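Local coordinates for lysozyme inhibitor LprI-like N-terminal domain-containing protein (Pseudomonas putida, PDB 3GI7) that is a secreted protein of unknown function that may act as a lysozyme inhibitor of the LprI type, at residues Leu41-Met45 against Leu107-Ser112; Thr19-Ala23 against Tyr88-Trp92. All coordinates share one frame; numbering follows the deposited sequence. Where two conformers were deposited one is given.

Interaction 1: residues Leu41-Met45 against Leu107-Ser112; sequences LIERM and LRSLGS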
loop_
_atom_site.group_PDB
_atom_site.type_symbol
_atom_site.label_atom_id
_atom_site.label_comp_id
_atom_site.label_asym_id
_atom_site.label_seq_id
_atom_site.Cartn_x
_atom_site.Cartn_y
_atom_site.Cartn_z
ATOM N N LEU A 41 -4.975 -14.426 10.879
ATOM C CA LEU A 41 -5.101 -13.253 11.757
ATOM C C LEU A 41 -5.982 -13.589 12.970
ATOM O O LEU A 41 -5.664 -13.217 14.100
ATOM C CB LEU A 41 -5.712 -12.055 11.031
ATOM C CG LEU A 41 -6.180 -10.899 11.903
ATOM C CD1 LEU A 41 -5.032 -10.184 12.605
ATOM C CD2 LEU A 41 -7.030 -9.893 11.056
ATOM N N ILE A 42 -7.091 -14.257 12.700
ATOM C CA ILE A 42 -8.018 -14.704 13.762
ATOM C C ILE A 42 -7.262 -15.521 14.816
ATOM O O ILE A 42 -7.377 -15.257 16.021
ATOM C CB ILE A 42 -9.179 -15.483 13.191
ATOM C CG1 ILE A 42 -10.042 -14.611 12.258
ATOM C CG2 ILE A 42 -10.072 -16.127 14.348
ATOM C CD1 ILE A 42 -10.795 -13.506 12.935
ATOM N N GLU A 43 -6.469 -16.485 14.368
ATOM C CA GLU A 43 -5.672 -17.322 15.268
ATOM C C GLU A 43 -4.620 -16.505 16.001
ATOM O O GLU A 43 -4.424 -16.714 17.175
ATOM C CB GLU A 43 -4.992 -18.479 14.520
ATOM C CG GLU A 43 -5.925 -19.537 14.019
ATOM N N ARG A 44 -3.937 -15.572 15.323
ATOM C CA ARG A 44 -2.942 -14.725 15.977
ATOM C C ARG A 44 -3.568 -13.813 17.013
ATOM O O ARG A 44 -2.999 -13.634 18.084
ATOM C CB ARG A 44 -2.114 -13.889 14.954
ATOM C CG ARG A 44 -1.261 -14.809 14.083
ATOM C CD ARG A 44 -0.545 -14.044 12.989
ATOM N NE ARG A 44 0.672 -13.412 13.468
ATOM C CZ ARG A 44 1.311 -12.411 12.841
ATOM N NH1 ARG A 44 0.814 -11.861 11.727
ATOM N NH2 ARG A 44 2.450 -11.932 13.359
HETATM N N MSE A 45 -4.771 -13.308 16.732
HETATM C CA MSE A 45 -5.422 -12.366 17.653
HETATM C C MSE A 45 -5.863 -13.185 18.885
HETATM O O MSE A 45 -5.693 -12.773 20.028
HETATM C CB MSE A 45 -6.664 -11.721 17.006
HETATM C CG MSE A 45 -6.340 -10.739 15.927
HETATM SE SE MSE A 45 -5.285 -9.240 16.672
HETATM C CE MSE A 45 -6.665 -8.488 17.406
ATOM N N LEU A 107 -3.834 -7.464 6.820
ATOM C CA LEU A 107 -4.274 -8.426 7.863
ATOM C C LEU A 107 -3.075 -9.126 8.509
ATOM O O LEU A 107 -3.032 -9.336 9.717
ATOM C CB LEU A 107 -5.235 -9.445 7.241
ATOM C CG LEU A 107 -6.577 -8.876 6.756
ATOM C CD1 LEU A 107 -7.440 -10.065 6.251
ATOM C CD2 LEU A 107 -7.299 -8.035 7.815
ATOM N N ARG A 108 -2.081 -9.487 7.709
ATOM C CA ARG A 108 -0.833 -10.006 8.254
ATOM C C ARG A 108 -0.186 -9.011 9.207
ATOM O O ARG A 108 0.315 -9.395 10.261
ATOM C CB ARG A 108 0.148 -10.359 7.152
ATOM C CG ARG A 108 -0.349 -11.477 6.205
ATOM C CD ARG A 108 0.729 -11.973 5.259
ATOM N NE ARG A 108 0.153 -12.852 4.251
ATOM C CZ ARG A 108 -0.122 -12.455 3.003
ATOM N NH1 ARG A 108 0.164 -11.209 2.608
ATOM N NH2 ARG A 108 -0.692 -13.293 2.141
ATOM N N SER A 109 -0.185 -7.730 8.830
ATOM C CA SER A 109 0.447 -6.695 9.645
ATOM C C SER A 109 -0.271 -6.480 10.988
ATOM O O SER A 109 0.362 -6.169 11.966
ATOM C CB SER A 109 0.513 -5.334 8.917
ATOM O OG SER A 109 -0.739 -4.661 9.065
ATOM N N LEU A 110 -1.576 -6.672 11.003
ATOM C CA LEU A 110 -2.380 -6.492 12.216
ATOM C C LEU A 110 -2.091 -7.539 13.260
ATOM O O LEU A 110 -2.113 -7.239 14.446
ATOM C CB LEU A 110 -3.878 -6.532 11.912
ATOM C CG LEU A 110 -4.451 -5.312 11.237
ATOM C CD1 LEU A 110 -5.973 -5.521 11.134
ATOM C CD2 LEU A 110 -4.149 -3.993 11.955
ATOM N N GLY A 111 -1.784 -8.764 12.849
ATOM C CA GLY A 111 -1.539 -9.817 13.782
ATOM C C GLY A 111 -0.255 -9.558 14.523
ATOM O O GLY A 111 -0.115 -10.010 15.637
ATOM N N SER A 112 0.664 -8.817 13.878
ATOM C CA SER A 112 1.968 -8.488 14.467
ATOM C C SER A 112 2.000 -7.217 15.293
ATOM O O SER A 112 3.064 -6.843 15.771
ATOM C CB SER A 112 3.013 -8.317 13.359
ATOM O OG SER A 112 3.153 -9.495 12.571
HETATM O O HOH W 1 -2.030 -11.711 11.091
#

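Interaction 2: residues Thr19-Ala23 against Tyr88-Trp92; sequences TFACA and YQIAW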
loop_
_atom_site.group_PDB
_atom_site.type_symbol
_atom_site.label_atom_id
_atom_site.label_comp_id
_atom_site.label_asym_id
_atom_site.label_seq_id
_atom_site.Cartn_x
_atom_site.Cartn_y
_atom_site.Cartn_z
ATOM N N THR A 19 -3.565 -13.942 -21.389
ATOM C CA THR A 19 -3.841 -12.761 -20.561
ATOM C C THR A 19 -5.175 -12.893 -19.823
ATOM O O THR A 19 -5.239 -12.700 -18.596
ATOM C CB THR A 19 -3.828 -11.472 -21.395
ATOM O OG1 THR A 19 -2.583 -11.398 -22.099
ATOM C CG2 THR A 19 -4.044 -10.215 -20.500
ATOM N N PHE A 20 -6.235 -13.242 -20.568
ATOM C CA PHE A 20 -7.537 -13.444 -19.987
ATOM C C PHE A 20 -7.519 -14.553 -18.932
ATOM O O PHE A 20 -8.027 -14.339 -17.833
ATOM C CB PHE A 20 -8.527 -13.822 -21.096
ATOM C CG PHE A 20 -9.914 -14.046 -20.615
ATOM C CD1 PHE A 20 -10.761 -12.974 -20.393
ATOM C CD2 PHE A 20 -10.400 -15.340 -20.452
ATOM C CE1 PHE A 20 -12.044 -13.169 -19.948
ATOM C CE2 PHE A 20 -11.686 -15.547 -20.027
ATOM C CZ PHE A 20 -12.509 -14.440 -19.747
ATOM N N ALA A 21 -6.991 -15.734 -19.300
ATOM C CA ALA A 21 -7.034 -16.920 -18.423
ATOM C C ALA A 21 -6.249 -16.645 -17.120
ATOM O O ALA A 21 -6.700 -17.004 -16.043
ATOM C CB ALA A 21 -6.470 -18.162 -19.128
ATOM N N CYS A 22 -5.068 -16.037 -17.244
ATOM C CA CYS A 22 -4.208 -15.794 -16.098
ATOM C C CYS A 22 -4.739 -14.695 -15.186
ATOM O O CYS A 22 -4.529 -14.760 -13.997
ATOM C CB CYS A 22 -2.783 -15.464 -16.522
ATOM S SG CYS A 22 -1.859 -16.942 -17.086
ATOM N N ALA A 23 -5.417 -13.699 -15.735
ATOM C CA ALA A 23 -6.100 -12.692 -14.907
ATOM C C ALA A 23 -7.167 -13.368 -14.036
ATOM O O ALA A 23 -7.242 -13.087 -12.840
ATOM C CB ALA A 23 -6.715 -11.547 -15.788
ATOM N N TYR A 88 -12.607 -5.712 -19.938
ATOM C CA TYR A 88 -13.282 -5.482 -18.684
ATOM C C TYR A 88 -13.008 -6.601 -17.697
ATOM O O TYR A 88 -12.697 -6.348 -16.516
ATOM C CB TYR A 88 -14.757 -5.359 -18.887
ATOM C CG TYR A 88 -15.563 -5.187 -17.616
ATOM C CD1 TYR A 88 -15.964 -6.292 -16.869
ATOM C CD2 TYR A 88 -15.967 -3.919 -17.192
ATOM C CE1 TYR A 88 -16.744 -6.151 -15.737
ATOM C CE2 TYR A 88 -16.746 -3.754 -16.031
ATOM C CZ TYR A 88 -17.112 -4.883 -15.320
ATOM O OH TYR A 88 -17.901 -4.769 -14.246
ATOM N N GLN A 89 -13.126 -7.832 -18.156
ATOM C CA GLN A 89 -12.863 -8.962 -17.250
ATOM C C GLN A 89 -11.415 -8.986 -16.733
ATOM O O GLN A 89 -11.181 -9.238 -15.541
ATOM C CB GLN A 89 -13.150 -10.278 -17.931
ATOM C CG GLN A 89 -14.557 -10.529 -18.299
ATOM C CD GLN A 89 -15.470 -10.332 -17.174
ATOM O OE1 GLN A 89 -16.374 -9.471 -17.214
ATOM N NE2 GLN A 89 -15.300 -11.148 -16.164
ATOM N N ILE A 90 -10.452 -8.742 -17.619
ATOM C CA ILE A 90 -9.042 -8.681 -17.239
ATOM C C ILE A 90 -8.826 -7.538 -16.223
ATOM O O ILE A 90 -8.124 -7.714 -15.211
ATOM C CB ILE A 90 -8.141 -8.516 -18.484
ATOM C CG1 ILE A 90 -8.170 -9.796 -19.349
ATOM C CG2 ILE A 90 -6.731 -8.058 -18.076
ATOM C CD1 ILE A 90 -7.677 -9.602 -20.760
ATOM N N ALA A 91 -9.388 -6.359 -16.501
ATOM C CA ALA A 91 -9.244 -5.209 -15.605
ATOM C C ALA A 91 -9.890 -5.463 -14.231
ATOM O O ALA A 91 -9.276 -5.131 -13.170
ATOM C CB ALA A 91 -9.825 -3.939 -16.240
ATOM N N TRP A 92 -11.086 -6.031 -14.264
ATOM C CA TRP A 92 -11.844 -6.350 -13.072
ATOM C C TRP A 92 -11.077 -7.346 -12.232
ATOM O O TRP A 92 -10.805 -7.096 -11.046
ATOM C CB TRP A 92 -13.233 -6.903 -13.396
ATOM C CG TRP A 92 -14.002 -7.190 -12.190
ATOM C CD1 TRP A 92 -14.011 -8.366 -11.491
ATOM C CD2 TRP A 92 -14.908 -6.307 -11.507
ATOM N NE1 TRP A 92 -14.838 -8.246 -10.391
ATOM C CE2 TRP A 92 -15.397 -7.000 -10.381
ATOM C CE3 TRP A 92 -15.323 -4.988 -11.722
ATOM C CZ2 TRP A 92 -16.287 -6.428 -9.483
ATOM C CZ3 TRP A 92 -16.218 -4.420 -10.834
ATOM C CH2 TRP A 92 -16.687 -5.140 -9.724
#

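Interaction 1: residues Leu41-Met45 against Leu107-Ser112
In a three-helix bundle, Leu41 and Arg44 of helix 17-49 reach across to residues 107-112, at the C-terminal end of helix 86-111. The two short segments run almost parallel, 10° apart, with axes 9.1 Å from each other. Leu41 supplies the apolar half. Its first torsion turns CG away from the backbone N, which brings CD1 onto the backbone near Gly111, 3.6 Å from Gly111 N, where the CA atoms of Leu41 and Gly111 are 5.3 Å apart with no side chain on the glycine between the helices. CD2 of Leu41, its other branch, meets Leu107 CD2 at 3.7 Å, the two side chains crossing at about a right angle. Leu107 also packs on Leu34 and Tyr38 of helix 17-49 and on Glu63 of helix 55-77, so the contact runs into the core of the all-helical LprI-like fold.

Arg44 supplies the polar half. A bend at chi3 (82°) lays its guanidinium flat over the chain, with Gly111 C above the centre of one face. Arg44 NH2 donates to Ser112 OG over 2.7 Å, the oxygen lying 18° out of the guanidinium plane. Arg44 NH1 makes a weak, bent bond of 2.9 Å to Arg108 O, which sits at the edge of the group, and donates to a water that in turn donates to Leu107 O. One arginine thus serves two late carbonyls of the helix, one directly and one through water. Ser112 OG is also hydrogen-bonded to Arg108 O of the second subunit, whose Ser112 packs on Arg44; the site belongs to a subunit interface as well. The selenium of Met45 lies 4.4 Å from Leu110 O, and the Met45 side chain packs on Leu55 and Ile59 of helix 55-77.

Interaction 2: residues Thr19-Ala23 against Tyr88-Trp92
Ile90 wedges against Thr19, Phe20 and Ala23, where helix 17-49 and helix 86-111 of the helical bundle lie side by side near their N-terminal ends. The short segments cross at 34°, with axes 9.0 Å apart, and no hydrogen bond joins them: the contact is apolar throughout. Each branch of Ile90 has its own partner. CG1 of Ile90 rests on the backbone of Phe20, 3.8 Å from Phe20 CA, and Ile90 CD1 carries on to Thr19 CG2 at 3.7 Å, the two side chains crossing at about a right angle. Ile90 CG2 lies 4.2 Å from Ala23 CB, on the stretch where Ala23 and Ile90 bring their CA atoms to 5.5 Å.

Phe20 lies at the rim of the contact, beside Gln89. Its ring is swung out with CG anti to the backbone N (chi1 -180°) and runs alongside the Gln89 side chain, both pointing the same way. The amide and ring planes are 53° apart, so they do not stack; the aliphatic part of Gln89 makes the touch.

Thr19 turns its methyl to Ile90 while OG1 bonds to Asp16. Nearby Cys22 forms a disulfide with Cys22 of the fourth subunit, placing the contact beside a covalent link between chains. Across from Phe20, Gln89 CB lies 3.7 Å from Phe20 ring atom CE1.

Overall arrangement
Interactions 1 and 2 join the same two helices, 17-49 and 86-111, on opposite sides of the chain's centre, with centres 30 Å apart and nearest atoms about 16 Å apart. Interaction 1 is buried and mixed: leucines in one part, and an arginine, a serine, backbone carbonyls and a water in the other. Interaction 2 is a smaller surface contact without a hydrogen bond across it, built from one isoleucine and its apolar neighbours. The segments are closer to parallel in interaction 1 than in interaction 2, at nearly the same axis distance. Interaction 1 adjoins the second and third subunits, with a hydrogen bond to the second; interaction 2 lies beside the disulfide to the fourth.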